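Local structure of type II restriction enzyme NgoMIV (Neisseria gonorrhoeae, 1FIU) at residues G28-N32 with F41-K45; S74-Q78 with N93-V97; V241-Y247 with L274-L280. The protein recognises the double-stranded DNA sequence 5'-GCCGGC-3' and, as a magnesium-dependent homotetrameric endonuclease, cleaves it after the first G. All coordinates share one frame. Residue numbers count along the deposited sequence, not the author numbering.

Contact 1. Residues G28-N32 with F41-K45; sequences GVVSN and FNIAK
This is loop-on-helix packing at the periphery of a PDDEXK-clan nuclease, about 4 Å (nearest atoms) from the bound DNA and away from the metal site: the irregular segment 28-32, in the loop between helices 4-18 and 38-50, lies along one side of helix 38-50. The loop is extended at Val-29 and Val-30 (phi/psi -88/124 and -77/143) and turns at Ser-31. Gly-28 has a positive phi (83/6), where a CB would crowd the preceding carbonyl oxygen. CA atoms are nearest for Val-29 with Phe-41 (6.5 Å) and Val-30 with Lys-45 (5.9 Å), the two helix partners, Phe-41 and Lys-45, being one turn apart. Val-30 points toward the helix, its CB 4.0 Å from Ala-44 CB and its CG2 3.7 Å from Lys-45 CA. Val-29 CB points away, yet its CG2 is 4.0 Å from CE1 of Phe-41 (chi1 178°, t). Two waters fill the gap, each bond 2.9 Å: one links Val-30 N to Phe-41 O, the other Asn-32 OD1 to Ala-44 O, while Asn-32 ND2 bonds to Ala-221 O. Lys-45, t at chi1 with an off-well chi2 of 92°, makes the single direct hydrogen bond between the segments, NZ to Gly-28 O at 2.7 Å.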
# COMPACT_ATOMS: atom_id res chain seq x y z
N GLY I 28 -42.28 -7.15 -14.48
CA GLY I 28 -42.15 -5.98 -13.63
C GLY I 28 -40.78 -5.66 -13.05
O GLY I 28 -40.66 -4.73 -12.25
N VAL I 29 -39.76 -6.40 -13.46
CA VAL I 29 -38.40 -6.17 -12.93
C VAL I 29 -37.64 -5.13 -13.75
O VAL I 29 -37.50 -5.28 -14.97
CB VAL I 29 -37.55 -7.46 -12.96
CG1 VAL I 29 -36.22 -7.21 -12.24
CG2 VAL I 29 -38.31 -8.64 -12.30
N VAL I 30 -37.16 -4.08 -13.09
CA VAL I 30 -36.39 -3.04 -13.79
C VAL I 30 -34.99 -3.60 -14.04
O VAL I 30 -34.44 -4.33 -13.21
CB VAL I 30 -36.40 -1.74 -12.97
CG1 VAL I 30 -35.50 -0.68 -13.61
CG2 VAL I 30 -37.84 -1.23 -12.92
N SER I 31 -34.43 -3.27 -15.19
CA SER I 31 -33.16 -3.84 -15.64
C SER I 31 -31.88 -3.62 -14.84
O SER I 31 -30.87 -4.25 -15.15
CB SER I 31 -32.91 -3.46 -17.09
OG SER I 31 -32.81 -2.06 -17.20
N ASN I 32 -31.90 -2.75 -13.84
CA ASN I 32 -30.69 -2.62 -13.02
C ASN I 32 -30.97 -3.21 -11.63
O ASN I 32 -30.15 -3.10 -10.72
CB ASN I 32 -30.19 -1.16 -12.94
CG ASN I 32 -31.19 -0.23 -12.33
OD1 ASN I 32 -32.40 -0.45 -12.42
ND2 ASN I 32 -30.70 0.84 -11.70
N PHE I 41 -35.54 -4.50 -5.97
CA PHE I 41 -36.68 -4.44 -6.89
C PHE I 41 -37.45 -3.14 -6.74
O PHE I 41 -37.71 -2.45 -7.73
CB PHE I 41 -37.62 -5.63 -6.59
CG PHE I 41 -38.85 -5.66 -7.45
CD1 PHE I 41 -38.91 -6.47 -8.58
CD2 PHE I 41 -39.96 -4.87 -7.13
CE1 PHE I 41 -40.05 -6.50 -9.38
CE2 PHE I 41 -41.11 -4.89 -7.93
CZ PHE I 41 -41.15 -5.71 -9.05
N ASN I 42 -37.84 -2.80 -5.51
CA ASN I 42 -38.60 -1.58 -5.27
C ASN I 42 -37.84 -0.28 -5.47
O ASN I 42 -38.40 0.71 -5.95
CB ASN I 42 -39.22 -1.59 -3.87
CG ASN I 42 -40.28 -2.66 -3.72
OD1 ASN I 42 -41.07 -2.88 -4.64
ND2 ASN I 42 -40.30 -3.33 -2.58
N ILE I 43 -36.57 -0.26 -5.08
CA ILE I 43 -35.77 0.94 -5.26
C ILE I 43 -35.60 1.21 -6.76
O ILE I 43 -35.83 2.32 -7.23
CB ILE I 43 -34.37 0.83 -4.58
CG1 ILE I 43 -34.53 0.81 -3.05
CG2 ILE I 43 -33.50 2.02 -4.96
CD1 ILE I 43 -33.24 0.44 -2.33
N ALA I 44 -35.22 0.18 -7.51
CA ALA I 44 -35.02 0.34 -8.95
C ALA I 44 -36.29 0.80 -9.68
O ALA I 44 -36.24 1.61 -10.61
CB ALA I 44 -34.53 -0.94 -9.53
N LYS I 45 -37.42 0.26 -9.26
CA LYS I 45 -38.70 0.62 -9.85
C LYS I 45 -39.02 2.09 -9.57
O LYS I 45 -39.47 2.82 -10.47
CB LYS I 45 -39.80 -0.25 -9.26
CG LYS I 45 -41.10 -0.17 -10.00
CD LYS I 45 -41.15 -1.27 -11.03
CE LYS I 45 -42.58 -1.61 -11.40
NZ LYS I 45 -42.61 -2.83 -12.23
O HOH W 1 -37.92 -3.64 -10.32
O HOH W 2 -33.58 2.04 -11.66

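Contact 2. Residues S74-Q78 with N93-V97; sequences SEFVQ and NVKQV
Helix 74-78 packs against strand 93-96 almost antiparallel, with the segment axes 8.0 Å apart at closest approach and 174° between their N-to-C directions. It is a helix laid on a face of the mixed sheet of the PDDEXK-clan nuclease fold, close to the magnesium site. CA atoms are nearest for Gln-78 with Val-94 (5.6 Å) and Ser-74 with Lys-95 (6.2 Å), in antiparallel order. Val-94, in an extended backbone (-126/128) and a t rotamer, is the main apolar contact residue of the strand. Its CB points toward the helix, and its methyls meet Ser-74, Val-77 and Gln-78, which line one side of it: CG1 is 3.6 Å from Ser-74 OG and 4.1 Å from Val-77 CG1, while CG2 is 3.8 Å from Gln-78 CA. Ser-74 is t (chi1 -170°), which carries OG to 3.9 Å from Lys-95 CA. No direct hydrogen bond joins the segments; two waters bridge polar groups. Gln-78 is t at chi1 and chi2, and chi3 of 56° brings NE2 to 2.5 Å from a water that also accepts from Val-94 N at 2.9 Å. A second water lies 2.8 Å from Ser-74 OG and accepts weakly from Gln-96 N at 3.5 Å. Gln-96, tt, donates from NE2 to Glu-70 OE1 of helix 62-81, which holds 74-78. The CA-to-CB bond of Lys-95 points away; its NZ salt-bridges Glu-104. Helix 62-81 thus lies over the outermost strand 92-96 and its neighbour 141-145, where Ser-74 touches Ile-141; Phe-76 packs on Pro-281 and Val-77 on Leu-280 of helix 280-283.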
# COMPACT_ATOMS: atom_id res chain seq x y z
N SER I 74 -19.41 7.94 -21.10
CA SER I 74 -18.35 8.66 -21.80
C SER I 74 -18.87 9.91 -22.51
O SER I 74 -18.25 10.98 -22.44
CB SER I 74 -17.71 7.74 -22.84
OG SER I 74 -16.53 8.34 -23.35
N GLU I 75 -20.00 9.76 -23.19
CA GLU I 75 -20.59 10.88 -23.92
C GLU I 75 -21.02 12.00 -22.99
O GLU I 75 -20.84 13.16 -23.30
CB GLU I 75 -21.77 10.38 -24.76
CG GLU I 75 -21.32 9.43 -25.83
CD GLU I 75 -22.46 8.88 -26.66
OE1 GLU I 75 -23.64 9.06 -26.27
OE2 GLU I 75 -22.17 8.25 -27.70
N PHE I 76 -21.59 11.64 -21.84
CA PHE I 76 -22.01 12.63 -20.86
C PHE I 76 -20.80 13.38 -20.34
O PHE I 76 -20.83 14.61 -20.22
CB PHE I 76 -22.73 11.96 -19.68
CG PHE I 76 -22.94 12.87 -18.52
CD1 PHE I 76 -23.95 13.84 -18.53
CD2 PHE I 76 -22.06 12.83 -17.44
CE1 PHE I 76 -24.07 14.75 -17.47
CE2 PHE I 76 -22.16 13.73 -16.40
CZ PHE I 76 -23.16 14.69 -16.40
N VAL I 77 -19.73 12.65 -20.00
CA VAL I 77 -18.54 13.29 -19.47
C VAL I 77 -17.92 14.22 -20.50
O VAL I 77 -17.59 15.38 -20.21
CB VAL I 77 -17.50 12.25 -18.97
CG1 VAL I 77 -16.14 12.94 -18.69
CG2 VAL I 77 -18.01 11.60 -17.68
N GLN I 78 -17.79 13.73 -21.72
CA GLN I 78 -17.22 14.53 -22.80
C GLN I 78 -17.99 15.84 -23.00
O GLN I 78 -17.41 16.93 -23.01
CB GLN I 78 -17.23 13.73 -24.09
CG GLN I 78 -16.52 14.40 -25.26
CD GLN I 78 -16.63 13.57 -26.53
OE1 GLN I 78 -17.74 13.26 -26.98
NE2 GLN I 78 -15.49 13.22 -27.12
N ASN I 93 -9.35 14.87 -24.27
CA ASN I 93 -9.97 13.80 -25.03
C ASN I 93 -10.63 12.88 -24.03
O ASN I 93 -10.09 12.62 -22.95
CB ASN I 93 -8.92 13.03 -25.82
CG ASN I 93 -8.14 13.92 -26.76
OD1 ASN I 93 -8.71 14.58 -27.63
ND2 ASN I 93 -6.82 13.95 -26.58
N VAL I 94 -11.81 12.40 -24.37
CA VAL I 94 -12.52 11.48 -23.48
C VAL I 94 -12.85 10.26 -24.30
O VAL I 94 -13.41 10.38 -25.39
CB VAL I 94 -13.85 12.09 -22.97
CG1 VAL I 94 -14.56 11.08 -22.03
CG2 VAL I 94 -13.60 13.38 -22.26
N LYS I 95 -12.51 9.07 -23.82
CA LYS I 95 -12.84 7.91 -24.61
C LYS I 95 -13.03 6.61 -23.87
O LYS I 95 -12.41 6.34 -22.83
CB LYS I 95 -11.83 7.69 -25.73
CG LYS I 95 -10.52 7.10 -25.28
CD LYS I 95 -9.65 6.70 -26.47
CE LYS I 95 -8.35 6.08 -26.00
NZ LYS I 95 -7.39 5.82 -27.12
N GLN I 96 -13.93 5.81 -24.44
CA GLN I 96 -14.22 4.50 -23.92
C GLN I 96 -13.05 3.69 -24.44
O GLN I 96 -12.76 3.69 -25.65
CB GLN I 96 -15.56 4.02 -24.47
CG GLN I 96 -15.85 2.61 -24.12
CD GLN I 96 -17.18 2.13 -24.66
OE1 GLN I 96 -17.73 2.69 -25.61
NE2 GLN I 96 -17.69 1.07 -24.05
N VAL I 97 -12.36 3.00 -23.55
CA VAL I 97 -11.18 2.26 -23.96
C VAL I 97 -11.41 0.94 -24.68
O VAL I 97 -10.99 0.78 -25.83
CB VAL I 97 -10.25 2.01 -22.78
CG1 VAL I 97 -8.98 1.31 -23.26
CG2 VAL I 97 -9.90 3.34 -22.12
O HOH W 3 -16.31 7.78 -26.08
O HOH W 4 -13.12 13.79 -26.53

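Contact 3. Residues V241-Y247 with L274-L280; sequences VYHFALY and LKDISDL
Strands 241-243 and 274-276 pair in parallel, Val-241 with Leu-274, Tyr-242 with Lys-275 and His-243 with Asp-276, twisted by -41° with axes 4.5 Å apart. The ladder runs Lys-275 N to Val-241 O (3.0 Å), His-243 N to Lys-275 O (2.8 Å) and, weakly, Ile-277 N to His-243 O (2.9 Å). Beyond it, Asp-276 (chi1 -178°) gathers donors. OD1 accepts Leu-246 N (3.0 Å), the first amide after the N-cap position of helix 246-256; OD2 accepts Ser-278 N (2.9 Å), forming an Asx turn, and Ser-278 OG (2.8 Å), and its charge is met by Arg-9. Asp-279 OD2 takes Asp-276 N (2.9 Å) and a water (2.7 Å) that lies 2.6 Å from Tyr-247 OH. Lys-275 NZ and Tyr-242 OH share Asp-283, and His-243 NE2 bonds to Glu-222 O. Tyr-167 and Ala-165 of a second subunit bond to Lys-275, Asp-279 and Ser-278 at this edge of the sheet. Apolar packing completes the join: Leu-280 CD1 makes a CH-pi contact over the Tyr-242 ring, 3.9 Å from its centroid, while Leu-246 CD1 meets Leu-274 CD2 at 3.8 Å. With helices 246-256 and 259-270 between the strands, this is a beta-alpha-beta crossover at the edge of the central sheet of a PDDEXK-clan nuclease.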
# COMPACT_ATOMS: atom_id res chain seq x y z
N VAL I 241 -17.22 7.80 -5.64
CA VAL I 241 -18.13 7.04 -6.49
C VAL I 241 -19.27 7.98 -6.90
O VAL I 241 -19.68 8.84 -6.12
CB VAL I 241 -18.69 5.80 -5.73
CG1 VAL I 241 -19.78 5.09 -6.53
CG2 VAL I 241 -17.55 4.83 -5.47
N TYR I 242 -19.76 7.82 -8.12
CA TYR I 242 -20.83 8.67 -8.63
C TYR I 242 -22.00 7.81 -9.07
O TYR I 242 -21.81 6.87 -9.82
CB TYR I 242 -20.31 9.50 -9.81
CG TYR I 242 -19.19 10.42 -9.38
CD1 TYR I 242 -17.89 9.93 -9.16
CD2 TYR I 242 -19.43 11.78 -9.16
CE1 TYR I 242 -16.86 10.79 -8.71
CE2 TYR I 242 -18.41 12.64 -8.71
CZ TYR I 242 -17.12 12.13 -8.49
OH TYR I 242 -16.14 12.98 -8.03
N HIS I 243 -23.20 8.14 -8.58
CA HIS I 243 -24.40 7.37 -8.90
C HIS I 243 -25.13 7.98 -10.10
O HIS I 243 -25.25 9.21 -10.20
CB HIS I 243 -25.35 7.35 -7.67
CG HIS I 243 -26.44 6.32 -7.77
ND1 HIS I 243 -27.70 6.60 -8.25
CD2 HIS I 243 -26.41 4.99 -7.54
CE1 HIS I 243 -28.41 5.48 -8.31
NE2 HIS I 243 -27.65 4.49 -7.88
N PHE I 244 -25.62 7.12 -10.98
CA PHE I 244 -26.30 7.57 -12.19
C PHE I 244 -27.60 8.34 -11.95
O PHE I 244 -28.05 9.07 -12.84
CB PHE I 244 -26.56 6.39 -13.15
CG PHE I 244 -27.92 5.74 -13.00
CD1 PHE I 244 -28.80 5.70 -14.08
CD2 PHE I 244 -28.30 5.14 -11.79
CE1 PHE I 244 -30.03 5.06 -13.97
CE2 PHE I 244 -29.55 4.49 -11.69
CZ PHE I 244 -30.40 4.45 -12.78
N ALA I 245 -28.17 8.21 -10.76
CA ALA I 245 -29.43 8.91 -10.46
C ALA I 245 -29.54 9.10 -8.96
O ALA I 245 -30.46 8.60 -8.30
CB ALA I 245 -30.61 8.07 -10.99
N LEU I 246 -28.62 9.87 -8.41
CA LEU I 246 -28.58 10.04 -6.97
C LEU I 246 -29.82 10.68 -6.34
O LEU I 246 -30.27 10.21 -5.29
CB LEU I 246 -27.34 10.85 -6.57
CG LEU I 246 -27.03 10.75 -5.07
CD1 LEU I 246 -26.27 9.46 -4.75
CD2 LEU I 246 -26.23 11.94 -4.63
N TYR I 247 -30.32 11.74 -6.96
CA TYR I 247 -31.49 12.46 -6.43
C TYR I 247 -32.70 11.54 -6.35
O TYR I 247 -33.44 11.56 -5.36
CB TYR I 247 -31.81 13.65 -7.32
CG TYR I 247 -30.61 14.56 -7.59
CD1 TYR I 247 -30.51 15.25 -8.80
CD2 TYR I 247 -29.59 14.68 -6.65
CE1 TYR I 247 -29.39 16.04 -9.07
CE2 TYR I 247 -28.46 15.47 -6.91
CZ TYR I 247 -28.37 16.14 -8.13
OH TYR I 247 -27.25 16.89 -8.44
N LEU I 274 -19.83 9.27 -2.00
CA LEU I 274 -20.84 9.11 -3.04
C LEU I 274 -21.47 10.44 -3.46
O LEU I 274 -21.88 11.25 -2.61
CB LEU I 274 -21.95 8.14 -2.54
CG LEU I 274 -23.03 7.80 -3.55
CD1 LEU I 274 -22.41 7.07 -4.77
CD2 LEU I 274 -24.11 6.94 -2.87
N LYS I 275 -21.55 10.68 -4.77
CA LYS I 275 -22.13 11.89 -5.32
C LYS I 275 -23.02 11.53 -6.52
O LYS I 275 -23.22 10.35 -6.81
CB LYS I 275 -21.02 12.86 -5.77
CG LYS I 275 -20.10 13.33 -4.64
CD LYS I 275 -19.01 14.27 -5.17
CE LYS I 275 -18.01 14.68 -4.07
NZ LYS I 275 -17.16 15.84 -4.57
N ASP I 276 -23.54 12.54 -7.20
CA ASP I 276 -24.40 12.31 -8.36
C ASP I 276 -23.56 12.37 -9.64
O ASP I 276 -22.50 13.01 -9.64
CB ASP I 276 -25.46 13.42 -8.47
CG ASP I 276 -26.40 13.19 -9.63
OD1 ASP I 276 -27.11 12.16 -9.63
OD2 ASP I 276 -26.44 14.03 -10.54
N ILE I 277 -24.04 11.75 -10.71
CA ILE I 277 -23.32 11.78 -12.00
C ILE I 277 -23.04 13.25 -12.40
O ILE I 277 -21.99 13.55 -12.98
CB ILE I 277 -24.17 11.06 -13.12
CG1 ILE I 277 -23.45 11.09 -14.48
CG2 ILE I 277 -25.53 11.70 -13.26
CD1 ILE I 277 -22.19 10.32 -14.51
N SER I 278 -23.94 14.18 -12.06
CA SER I 278 -23.75 15.59 -12.43
C SER I 278 -22.59 16.29 -11.70
O SER I 278 -22.16 17.37 -12.09
CB SER I 278 -25.07 16.41 -12.21
OG SER I 278 -25.35 16.59 -10.84
N ASP I 279 -22.10 15.68 -10.63
CA ASP I 279 -20.98 16.25 -9.88
C ASP I 279 -19.66 15.88 -10.55
O ASP I 279 -18.62 16.55 -10.33
CB ASP I 279 -20.98 15.67 -8.46
CG ASP I 279 -22.14 16.17 -7.65
OD1 ASP I 279 -22.24 17.40 -7.53
OD2 ASP I 279 -22.93 15.34 -7.14
N LEU I 280 -19.68 14.85 -11.38
CA LEU I 280 -18.44 14.37 -11.98
C LEU I 280 -17.68 15.35 -12.87
O LEU I 280 -16.46 15.53 -12.69
CB LEU I 280 -18.68 13.04 -12.71
CG LEU I 280 -17.40 12.42 -13.32
CD1 LEU I 280 -16.31 12.27 -12.24
CD2 LEU I 280 -17.74 11.07 -13.93
O HOH W 5 -25.37 16.48 -6.72

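How the contacts relate
Contacts 2 and 3 belong to the two ends of one sheet, on the outermost strands 92-96 and 274-276, with centres about 16 Å apart. Segments 74-78 and 274-280 touch: Phe-76 CE2 is 3.4 Å from Ile-277 O and Val-77 CG2 3.8 Å from Leu-280 CD2. Contact 1 is peripheral, its centre about 23 Å from the chain centre; it joins contact 3 where Asn-32 ND2 packs 3.8 Å from Phe-244 CZ. The magnesium site of Asp-140 and Cys-186 is nearest contact 2: the Gln-96 side chain lies about 6 Å from that of Asp-140 and about 9 Å from a bound magnesium ion, against about 12 Å for the Val-241 side chain of contact 3.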